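PDB 6GNE: probable starch synthase 4, chloroplastic/amyloplastic from Arabidopsis thaliana, which belongs to the starch synthases, two-domain enzymes of the GT-B glycosyltransferase fold, and in this crystal holds adenosine-5'-diphosphate and glycans. Local coordinates for residues 104-109 with 122-127; 178-183 with 204-209; 256-261 with 491-496. All coordinates share one frame; numbering follows the deposited sequence.

Contact 1: 104-109 with 122-127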
loop_
_atom_site.group_PDB
_atom_site.type_symbol
_atom_site.label_atom_id
_atom_site.label_comp_id
_atom_site.label_asym_id
_atom_site.label_seq_id
_atom_site.Cartn_x
_atom_site.Cartn_y
_atom_site.Cartn_z
ATOM N N LYS A 104 -21.358 -11.033 11.900
ATOM C CA LYS A 104 -21.420 -9.800 11.102
ATOM C C LYS A 104 -20.042 -9.262 10.823
ATOM O O LYS A 104 -19.694 -8.129 11.184
ATOM C CB LYS A 104 -22.304 -8.761 11.795
ATOM C CG LYS A 104 -23.760 -9.175 11.829
ATOM C CD LYS A 104 -24.582 -8.171 12.674
ATOM C CE LYS A 104 -25.949 -7.784 12.076
ATOM N NZ LYS A 104 -26.039 -6.361 11.543
ATOM N N PHE A 105 -19.251 -10.095 10.168
ATOM C CA PHE A 105 -17.833 -9.846 10.063
ATOM C C PHE A 105 -17.498 -8.552 9.346
ATOM O O PHE A 105 -16.564 -7.868 9.743
ATOM C CB PHE A 105 -17.131 -11.010 9.370
ATOM C CG PHE A 105 -17.162 -12.304 10.145
ATOM C CD1 PHE A 105 -16.705 -12.364 11.465
ATOM C CD2 PHE A 105 -17.608 -13.478 9.537
ATOM C CE1 PHE A 105 -16.728 -13.564 12.175
ATOM C CE2 PHE A 105 -17.626 -14.670 10.236
ATOM C CZ PHE A 105 -17.184 -14.714 11.564
ATOM N N PHE A 106 -18.244 -8.202 8.308
ATOM C CA PHE A 106 -17.947 -6.989 7.538
ATOM C C PHE A 106 -19.014 -5.915 7.649
ATOM O O PHE A 106 -19.272 -5.167 6.709
ATOM C CB PHE A 106 -17.619 -7.385 6.106
ATOM C CG PHE A 106 -16.479 -8.333 6.040
ATOM C CD1 PHE A 106 -15.213 -7.909 6.386
ATOM C CD2 PHE A 106 -16.674 -9.671 5.728
ATOM C CE1 PHE A 106 -14.153 -8.791 6.388
ATOM C CE2 PHE A 106 -15.611 -10.562 5.717
ATOM C CZ PHE A 106 -14.350 -10.120 6.056
ATOM N N TRP A 107 -19.558 -5.803 8.857
ATOM C CA TRP A 107 -20.603 -4.858 9.191
ATOM C C TRP A 107 -20.219 -4.120 10.482
ATOM O O TRP A 107 -21.068 -3.852 11.309
ATOM C CB TRP A 107 -21.875 -5.666 9.393
ATOM C CG TRP A 107 -23.033 -5.367 8.507
ATOM C CD1 TRP A 107 -23.533 -4.131 8.150
ATOM C CD2 TRP A 107 -23.923 -6.343 7.945
ATOM N NE1 TRP A 107 -24.649 -4.286 7.358
ATOM C CE2 TRP A 107 -24.924 -5.630 7.227
ATOM C CE3 TRP A 107 -23.981 -7.757 7.987
ATOM C CZ2 TRP A 107 -25.974 -6.292 6.536
ATOM C CZ3 TRP A 107 -25.013 -8.411 7.296
ATOM C CH2 TRP A 107 -25.995 -7.678 6.579
ATOM N N ARG A 108 -18.941 -3.771 10.623
ATOM C CA ARG A 108 -18.371 -3.229 11.868
ATOM C C ARG A 108 -17.982 -1.752 11.778
ATOM O O ARG A 108 -17.409 -1.204 12.719
ATOM C CB ARG A 108 -17.099 -4.007 12.227
ATOM C CG ARG A 108 -17.237 -5.527 12.257
ATOM C CD ARG A 108 -18.155 -6.013 13.362
ATOM N NE ARG A 108 -18.132 -7.480 13.425
ATOM C CZ ARG A 108 -17.171 -8.231 13.988
ATOM N NH1 ARG A 108 -16.104 -7.685 14.571
ATOM N NH2 ARG A 108 -17.272 -9.556 13.952
ATOM N N GLY A 109 -18.231 -1.112 10.644
ATOM C CA GLY A 109 -17.886 0.293 10.464
ATOM C C GLY A 109 -16.431 0.550 10.147
ATOM O O GLY A 109 -16.032 1.704 10.009
ATOM N N SER A 122 -9.904 -15.057 7.938
ATOM C CA SER A 122 -9.860 -16.490 7.624
ATOM C C SER A 122 -11.216 -16.967 7.059
ATOM O O SER A 122 -11.246 -17.789 6.138
ATOM C CB SER A 122 -9.420 -17.338 8.829
ATOM O OG SER A 122 -10.332 -17.231 9.896
ATOM N N TYR A 123 -12.333 -16.461 7.585
ATOM C CA TYR A 123 -13.646 -16.757 6.975
ATOM C C TYR A 123 -13.688 -16.317 5.518
ATOM O O TYR A 123 -14.039 -17.097 4.624
ATOM C CB TYR A 123 -14.797 -16.078 7.724
ATOM C CG TYR A 123 -16.171 -16.363 7.122
ATOM C CD1 TYR A 123 -16.655 -15.620 6.022
ATOM C CD2 TYR A 123 -16.990 -17.373 7.643
ATOM C CE1 TYR A 123 -17.903 -15.893 5.477
ATOM C CE2 TYR A 123 -18.244 -17.638 7.099
ATOM C CZ TYR A 123 -18.699 -16.904 6.020
ATOM O OH TYR A 123 -19.955 -17.162 5.502
ATOM N N PHE A 124 -13.346 -15.050 5.310
ATOM C CA PHE A 124 -13.326 -14.451 3.991
ATOM C C PHE A 124 -12.490 -15.267 3.012
ATOM O O PHE A 124 -12.920 -15.506 1.869
ATOM C CB PHE A 124 -12.794 -13.014 4.055
ATOM C CG PHE A 124 -12.505 -12.427 2.703
ATOM C CD1 PHE A 124 -13.534 -12.272 1.765
ATOM C CD2 PHE A 124 -11.215 -12.055 2.346
ATOM C CE1 PHE A 124 -13.278 -11.752 0.510
ATOM C CE2 PHE A 124 -10.961 -11.514 1.082
ATOM C CZ PHE A 124 -11.994 -11.366 0.165
ATOM N N SER A 125 -11.304 -15.677 3.458
ATOM C CA SER A 125 -10.379 -16.466 2.634
ATOM C C SER A 125 -11.019 -17.767 2.208
ATOM O O SER A 125 -10.899 -18.152 1.054
ATOM C CB SER A 125 -9.077 -16.767 3.386
ATOM O OG SER A 125 -8.336 -15.587 3.649
ATOM N N ARG A 126 -11.707 -18.428 3.134
ATOM C CA ARG A 126 -12.409 -19.674 2.827
ATOM C C ARG A 126 -13.532 -19.423 1.832
ATOM O O ARG A 126 -13.572 -20.053 0.776
ATOM C CB ARG A 126 -12.981 -20.331 4.087
ATOM C CG ARG A 126 -13.686 -21.659 3.857
ATOM C CD ARG A 126 -12.695 -22.701 3.359
ATOM N NE ARG A 126 -13.332 -23.914 2.832
ATOM C CZ ARG A 126 -13.526 -25.046 3.497
ATOM N NH1 ARG A 126 -13.224 -25.174 4.791
ATOM N NH2 ARG A 126 -14.086 -26.062 2.861
ATOM N N ALA A 127 -14.417 -18.486 2.167
ATOM C CA ALA A 127 -15.529 -18.129 1.302
ATOM C C ALA A 127 -15.079 -17.716 -0.092
ATOM O O ALA A 127 -15.779 -18.005 -1.058
ATOM C CB ALA A 127 -16.370 -17.032 1.940
#
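F105 and Y123 mark where the backbones of 104-109 and 122-127 come nearest, their CA atoms 8.7 Å apart, a gap that aromatic side chains are long enough to fill. Segment 104-109 is a loop whose first four residues make a type I beta turn, W107 N bonding to K104 O, while 122-127 is regular helix. Two neighbouring phenylalanines of the turn, F105 and F106, meet two neighbouring residues of the helix, Y123 and F124. F105 CE2 comes over one face of the Y123 ring, 3.8 Å from Y123 CD2; the planes are inclined at 44°, so the pair is oblique. Beyond the contact the tyrosine hydroxyl bonds to N82. F106 instead presents its far end, CZ lying 3.8 Å from F124 CB, whereas the phenyl ring of F124 leads away toward I49 and I97 of the sheet. The turn is braced by R108, whose NE bonds to K104 O at 2.8 Å from above the carbonyl plane, on the face opposite to W107 N, while its NH1 forms salt bridges to E114 and D116. The four touching residues are buried and meet through carbon alone, which implies that the loop is seated on helix 117-134 here by hydrophobic and dispersion forces, with shape rather than polar pairing setting the fit.

Contact 2: 178-183 with 204-209. With GLC (alpha-D-glucopyranose), chain C.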
loop_
_atom_site.group_PDB
_atom_site.type_symbol
_atom_site.label_atom_id
_atom_site.label_comp_id
_atom_site.label_asym_id
_atom_site.label_seq_id
_atom_site.Cartn_x
_atom_site.Cartn_y
_atom_site.Cartn_z
ATOM N N GLU A 178 5.909 -6.972 9.070
ATOM C CA GLU A 178 5.502 -6.695 10.430
ATOM C C GLU A 178 4.200 -7.377 10.785
ATOM O O GLU A 178 4.033 -7.822 11.896
ATOM C CB GLU A 178 5.370 -5.191 10.623
ATOM C CG GLU A 178 5.177 -4.768 12.078
ATOM C CD GLU A 178 4.765 -3.313 12.231
ATOM O OE1 GLU A 178 4.466 -2.642 11.159
ATOM O OE2 GLU A 178 4.796 -2.894 13.446
ATOM N N TYR A 179 3.269 -7.435 9.840
ATOM C CA TYR A 179 1.928 -7.972 10.115
ATOM C C TYR A 179 1.799 -9.406 9.663
ATOM O O TYR A 179 1.571 -9.669 8.504
ATOM C CB TYR A 179 0.852 -7.080 9.492
ATOM C CG TYR A 179 0.920 -5.663 10.013
ATOM C CD1 TYR A 179 0.994 -5.405 11.410
ATOM C CD2 TYR A 179 0.899 -4.557 9.129
ATOM C CE1 TYR A 179 1.083 -4.101 11.897
ATOM C CE2 TYR A 179 0.968 -3.236 9.615
ATOM C CZ TYR A 179 1.062 -3.012 10.983
ATOM O OH TYR A 179 1.122 -1.752 11.466
ATOM N N GLN A 180 1.940 -10.320 10.613
ATOM C CA GLN A 180 2.011 -11.745 10.331
ATOM C C GLN A 180 0.708 -12.513 10.652
ATOM O O GLN A 180 0.533 -13.657 10.211
ATOM C CB GLN A 180 3.239 -12.347 11.046
ATOM C CG GLN A 180 4.527 -11.863 10.402
ATOM C CD GLN A 180 5.791 -12.267 11.128
ATOM O OE1 GLN A 180 5.911 -13.373 11.683
ATOM N NE2 GLN A 180 6.760 -11.378 11.097
ATOM N N GLY A 181 -0.198 -11.874 11.400
ATOM C CA GLY A 181 -1.488 -12.456 11.752
ATOM C C GLY A 181 -1.419 -13.567 12.759
ATOM O O GLY A 181 -2.290 -14.439 12.789
ATOM N N THR A 182 -0.403 -13.546 13.601
ATOM C CA THR A 182 -0.174 -14.662 14.504
ATOM C C THR A 182 -1.306 -14.744 15.511
ATOM O O THR A 182 -1.857 -13.732 15.917
ATOM C CB THR A 182 1.170 -14.530 15.225
ATOM O OG1 THR A 182 1.252 -13.231 15.809
ATOM C CG2 THR A 182 2.310 -14.736 14.250
ATOM N N ALA A 183 -1.661 -15.968 15.882
ATOM C CA ALA A 183 -2.654 -16.249 16.917
ATOM C C ALA A 183 -2.384 -17.651 17.523
ATOM O O ALA A 183 -1.489 -18.363 17.049
ATOM C CB ALA A 183 -4.053 -16.186 16.298
ATOM N N MET A 204 3.300 -24.123 9.749
ATOM C CA MET A 204 2.753 -22.815 10.114
ATOM C C MET A 204 2.949 -22.427 11.584
ATOM O O MET A 204 2.475 -21.379 11.994
ATOM C CB MET A 204 1.260 -22.772 9.807
ATOM C CG MET A 204 0.900 -22.845 8.344
ATOM S SD MET A 204 -0.908 -22.696 8.130
ATOM C CE MET A 204 -1.167 -21.028 8.770
ATOM N N GLN A 205 3.612 -23.264 12.387
ATOM C CA GLN A 205 3.927 -22.905 13.778
ATOM C C GLN A 205 4.762 -21.622 13.795
ATOM O O GLN A 205 5.730 -21.534 13.058
ATOM C CB GLN A 205 4.730 -24.018 14.457
ATOM C CG GLN A 205 5.029 -23.781 15.934
ATOM C CD GLN A 205 5.650 -24.994 16.602
ATOM O OE1 GLN A 205 6.846 -25.296 16.421
ATOM N NE2 GLN A 205 4.836 -25.709 17.376
ATOM N N ASP A 206 4.411 -20.652 14.640
ATOM C CA ASP A 206 5.194 -19.423 14.759
ATOM C C ASP A 206 6.692 -19.739 15.045
ATOM O O ASP A 206 7.082 -20.868 15.386
ATOM C CB ASP A 206 4.535 -18.416 15.731
ATOM C CG ASP A 206 5.148 -17.016 15.613
ATOM O OD1 ASP A 206 5.410 -16.578 14.475
ATOM O OD2 ASP A 206 5.464 -16.420 16.659
ATOM N N HIS A 207 7.524 -18.766 14.744
ATOM C CA HIS A 207 8.968 -18.879 14.905
ATOM C C HIS A 207 9.375 -18.749 16.361
ATOM O O HIS A 207 10.372 -19.347 16.741
ATOM C CB HIS A 207 9.666 -17.822 14.011
ATOM C CG HIS A 207 9.005 -16.467 14.009
ATOM N ND1 HIS A 207 9.120 -15.581 15.063
ATOM C CD2 HIS A 207 8.217 -15.852 13.085
ATOM C CE1 HIS A 207 8.431 -14.484 14.790
ATOM N NE2 HIS A 207 7.880 -14.619 13.593
ATOM N N SER A 208 8.548 -18.025 17.148
ATOM C CA SER A 208 8.801 -17.648 18.553
ATOM C C SER A 208 7.904 -18.292 19.622
ATOM O O SER A 208 8.079 -17.999 20.815
ATOM C CB SER A 208 8.714 -16.118 18.708
ATOM O OG SER A 208 9.614 -15.488 17.828
ATOM N N SER A 209 6.972 -19.150 19.206
ATOM C CA SER A 209 6.142 -19.927 20.128
ATOM C C SER A 209 5.667 -21.273 19.532
ATOM O O SER A 209 5.600 -21.478 18.312
ATOM C CB SER A 209 4.968 -19.060 20.608
ATOM O OG SER A 209 4.062 -19.766 21.452
HETATM C C1 GLC C . -3.950 -3.696 11.019
HETATM C C2 GLC C . -3.994 -4.754 9.918
HETATM C C3 GLC C . -2.801 -4.597 8.977
HETATM C C4 GLC C . -2.848 -3.196 8.380
HETATM C C5 GLC C . -2.762 -2.182 9.510
HETATM C C6 GLC C . -2.885 -0.760 8.977
HETATM O O2 GLC C . -4.048 -6.052 10.508
HETATM O O3 GLC C . -2.841 -5.558 7.929
HETATM O O4 GLC C . -1.787 -3.019 7.444
HETATM O O5 GLC C . -3.830 -2.395 10.447
HETATM O O6 GLC C . -3.014 0.147 10.078
#
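Beside the glycan pocket, to which Y179 belongs, the loop 178-183 is tied to the loop 204-209 by a bond between Q180 and H207. The imidazole NE2 donates to Q180 OE1 at 3.0 Å, with an N-H...O angle of 152°. The acceptor lies almost in the ring plane and the donor meets a lone pair of the amide oxygen, although amide and ring are turned 61° apart. Glutamine suits this buried place because both ends of its amide are used: OE1 also accepts from N214, and NE2 donates to the backbone oxygens of F177 and K244. These loops lead into strands 183-184 and 212-213, a small two-stranded antiparallel sheet in the N-terminal domain of the GT-B fold. Just ahead of that sheet, the methyl of T182 rests against D206, CG2 lying 3.6 Å from OD1, and this carboxylate oxygen also sits over one face of H207 and accepts from N214. The other ring nitrogen, H207 ND1, is hydrogen-bonded to S208 OG at 2.8 Å, which helps fix the rotation of the imidazole. On the pocket side, C3 of alpha-D-glucopyranose lies over one face of the Y179 ring, and the sugar's O4 comes nearest, 3.5 Å from Y179 CE2.

Contact 3: 256-261 with 491-496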
loop_
_atom_site.group_PDB
_atom_site.type_symbol
_atom_site.label_atom_id
_atom_site.label_comp_id
_atom_site.label_asym_id
_atom_site.label_seq_id
_atom_site.Cartn_x
_atom_site.Cartn_y
_atom_site.Cartn_z
ATOM N N LYS A 256 12.175 -18.893 -4.739
ATOM C CA LYS A 256 10.854 -18.434 -5.189
ATOM C C LYS A 256 10.431 -17.072 -4.609
ATOM O O LYS A 256 9.325 -16.614 -4.907
ATOM C CB LYS A 256 9.770 -19.484 -4.896
ATOM C CG LYS A 256 9.378 -19.626 -3.437
ATOM C CD LYS A 256 8.530 -20.881 -3.188
ATOM C CE LYS A 256 8.063 -20.902 -1.735
ATOM N NZ LYS A 256 7.068 -21.978 -1.477
ATOM N N PHE A 257 11.315 -16.446 -3.824
ATOM C CA PHE A 257 11.064 -15.162 -3.154
ATOM C C PHE A 257 11.776 -14.048 -3.877
ATOM O O PHE A 257 12.979 -14.093 -4.065
ATOM C CB PHE A 257 11.572 -15.180 -1.704
ATOM C CG PHE A 257 11.386 -13.877 -0.958
ATOM C CD1 PHE A 257 10.159 -13.233 -0.930
ATOM C CD2 PHE A 257 12.447 -13.319 -0.246
ATOM C CE1 PHE A 257 10.001 -12.039 -0.223
ATOM C CE2 PHE A 257 12.283 -12.155 0.475
ATOM C CZ PHE A 257 11.065 -11.499 0.474
ATOM N N ILE A 258 11.043 -13.023 -4.259
ATOM C CA ILE A 258 11.662 -11.904 -4.952
ATOM C C ILE A 258 10.969 -10.586 -4.600
ATOM O O ILE A 258 9.787 -10.565 -4.392
ATOM C CB ILE A 258 11.718 -12.164 -6.472
ATOM C CG1 ILE A 258 12.575 -11.102 -7.169
ATOM C CG2 ILE A 258 10.317 -12.254 -7.059
ATOM C CD1 ILE A 258 13.175 -11.599 -8.468
ATOM N N GLY A 259 11.748 -9.517 -4.525
ATOM C CA GLY A 259 11.244 -8.191 -4.236
ATOM C C GLY A 259 11.072 -7.407 -5.517
ATOM O O GLY A 259 11.998 -7.317 -6.301
ATOM N N ILE A 260 9.883 -6.836 -5.716
ATOM C CA ILE A 260 9.552 -6.099 -6.934
ATOM C C ILE A 260 8.954 -4.759 -6.519
ATOM O O ILE A 260 7.907 -4.717 -5.846
ATOM C CB ILE A 260 8.503 -6.840 -7.789
ATOM C CG1 ILE A 260 9.053 -8.160 -8.328
ATOM C CG2 ILE A 260 8.041 -5.970 -8.958
ATOM C CD1 ILE A 260 7.965 -9.073 -8.902
ATOM N N LEU A 261 9.602 -3.685 -6.967
ATOM C CA LEU A 261 9.193 -2.321 -6.629
ATOM C C LEU A 261 7.806 -2.041 -7.169
ATOM O O LEU A 261 7.576 -2.188 -8.370
ATOM C CB LEU A 261 10.183 -1.292 -7.193
ATOM C CG LEU A 261 10.067 0.146 -6.669
ATOM C CD1 LEU A 261 10.305 0.274 -5.153
ATOM C CD2 LEU A 261 11.032 1.020 -7.463
ATOM N N GLU A 491 4.166 -10.851 -14.396
ATOM C CA GLU A 491 3.695 -11.645 -15.519
ATOM C C GLU A 491 4.654 -12.804 -15.823
ATOM O O GLU A 491 4.199 -13.957 -16.044
ATOM C CB GLU A 491 3.494 -10.740 -16.742
ATOM C CG GLU A 491 3.112 -11.443 -18.055
ATOM C CD GLU A 491 3.141 -10.514 -19.261
ATOM O OE1 GLU A 491 2.131 -10.427 -19.979
ATOM O OE2 GLU A 491 4.166 -9.846 -19.506
ATOM N N GLU A 492 5.964 -12.500 -15.859
ATOM C CA GLU A 492 7.014 -13.514 -16.102
ATOM C C GLU A 492 7.079 -14.559 -14.991
ATOM O O GLU A 492 7.347 -15.715 -15.284
ATOM C CB GLU A 492 8.404 -12.887 -16.346
ATOM C CG GLU A 492 8.533 -12.169 -17.705
ATOM C CD GLU A 492 9.760 -11.227 -17.861
ATOM O OE1 GLU A 492 10.468 -10.909 -16.848
ATOM O OE2 GLU A 492 10.013 -10.793 -19.028
ATOM N N LEU A 493 6.810 -14.160 -13.740
ATOM C CA LEU A 493 6.682 -15.119 -12.644
ATOM C C LEU A 493 5.462 -16.012 -12.809
ATOM O O LEU A 493 5.566 -17.221 -12.596
ATOM C CB LEU A 493 6.666 -14.427 -11.284
ATOM C CG LEU A 493 7.947 -13.701 -10.855
ATOM C CD1 LEU A 493 7.665 -12.813 -9.643
ATOM C CD2 LEU A 493 9.152 -14.624 -10.601
ATOM N N TYR A 494 4.330 -15.421 -13.200
ATOM C CA TYR A 494 3.092 -16.168 -13.460
ATOM C C TYR A 494 3.251 -17.216 -14.557
ATOM O O TYR A 494 2.903 -18.383 -14.354
ATOM C CB TYR A 494 1.951 -15.240 -13.895
ATOM C CG TYR A 494 1.387 -14.245 -12.891
ATOM C CD1 TYR A 494 1.732 -14.259 -11.532
ATOM C CD2 TYR A 494 0.465 -13.295 -13.313
ATOM C CE1 TYR A 494 1.196 -13.342 -10.645
ATOM C CE2 TYR A 494 -0.071 -12.383 -12.443
ATOM C CZ TYR A 494 0.293 -12.415 -11.107
ATOM O OH TYR A 494 -0.275 -11.504 -10.264
ATOM N N THR A 495 3.734 -16.790 -15.727
ATOM C CA THR A 495 3.926 -17.706 -16.865
ATOM C C THR A 495 4.934 -18.809 -16.553
ATOM O O THR A 495 4.671 -19.958 -16.859
ATOM C CB THR A 495 4.340 -16.980 -18.164
ATOM O OG1 THR A 495 5.409 -16.071 -17.891
ATOM C CG2 THR A 495 3.169 -16.215 -18.767
ATOM N N ARG A 496 6.060 -18.473 -15.928
ATOM C CA ARG A 496 7.105 -19.451 -15.608
ATOM C C ARG A 496 6.617 -20.492 -14.618
ATOM O O ARG A 496 6.979 -21.671 -14.748
ATOM C CB ARG A 496 8.368 -18.765 -15.090
ATOM C CG ARG A 496 9.599 -19.642 -14.894
ATOM C CD ARG A 496 10.913 -18.849 -15.011
ATOM N NE ARG A 496 11.150 -17.906 -13.884
ATOM C CZ ARG A 496 11.260 -16.567 -13.948
ATOM N NH1 ARG A 496 11.184 -15.883 -15.102
ATOM N NH2 ARG A 496 11.463 -15.885 -12.815
#
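L493 meets I258 and I260 through a single methyl, CD1, which lies 3.7 Å from I258 CG2 and 3.8 Å from I260 CD1. The leucine has CG anti to its carbonyl carbon (chi1 -65°) and chi2 at 167°, a common helix conformation that sends the branched end out from the helix toward the strand. The isoleucines answer with different branches. In I258, CG1 is anti to the backbone N (chi1 -170°), leaving the short CG2 methyl between N and the carbonyl carbon, and it is this methyl that meets the leucine at a slant. I260 has the setting most frequent for isoleucine, CG1 anti to the carbonyl carbon and the chain extended to CD1, and it reaches L493 tip to tip. Residues 257-259 pair in parallel with strand 225-228 in the large sheet of the N-terminal domain, whereas 491-496 belongs to helix 484-499 near the C-terminus; a C-terminal helix that crosses back to pack on the N-terminal domain is a recognised feature of the GT-B fold. Beta-branched isoleucine suits the extended strand, and leucine suits the helix. I260 is buried, also touching S486, Q489 and Y490, while I258 stands at the exposed margin. L493 further leans on I225 of the adjoining strand. Elsewhere on the helix, Y494 OH bonds to H143 and E491 to H44, polar ties made away from the isoleucines.

Along the chain the contacts follow one another, contact 1 closing before contact 2 opens and contact 2 before contact 3. Contacts 1 and 2 both lie in the starch synthase catalytic domain, about 21 Å apart centre to centre. Contact 3 is about 29 Å from contact 1 and 25 Å from contact 2, again between centres; none touches another. Strand 92-100, which leads into the loop of contact 1, strand 169-174, which leads into contact 2, and strand 257-259 of contact 3 all belong to the same large mixed sheet. Contacts 1 and 2 thus join parts of the N-terminal domain locally, while contact 3 spans 229 intervening residues and brings the C-terminal helix back onto it.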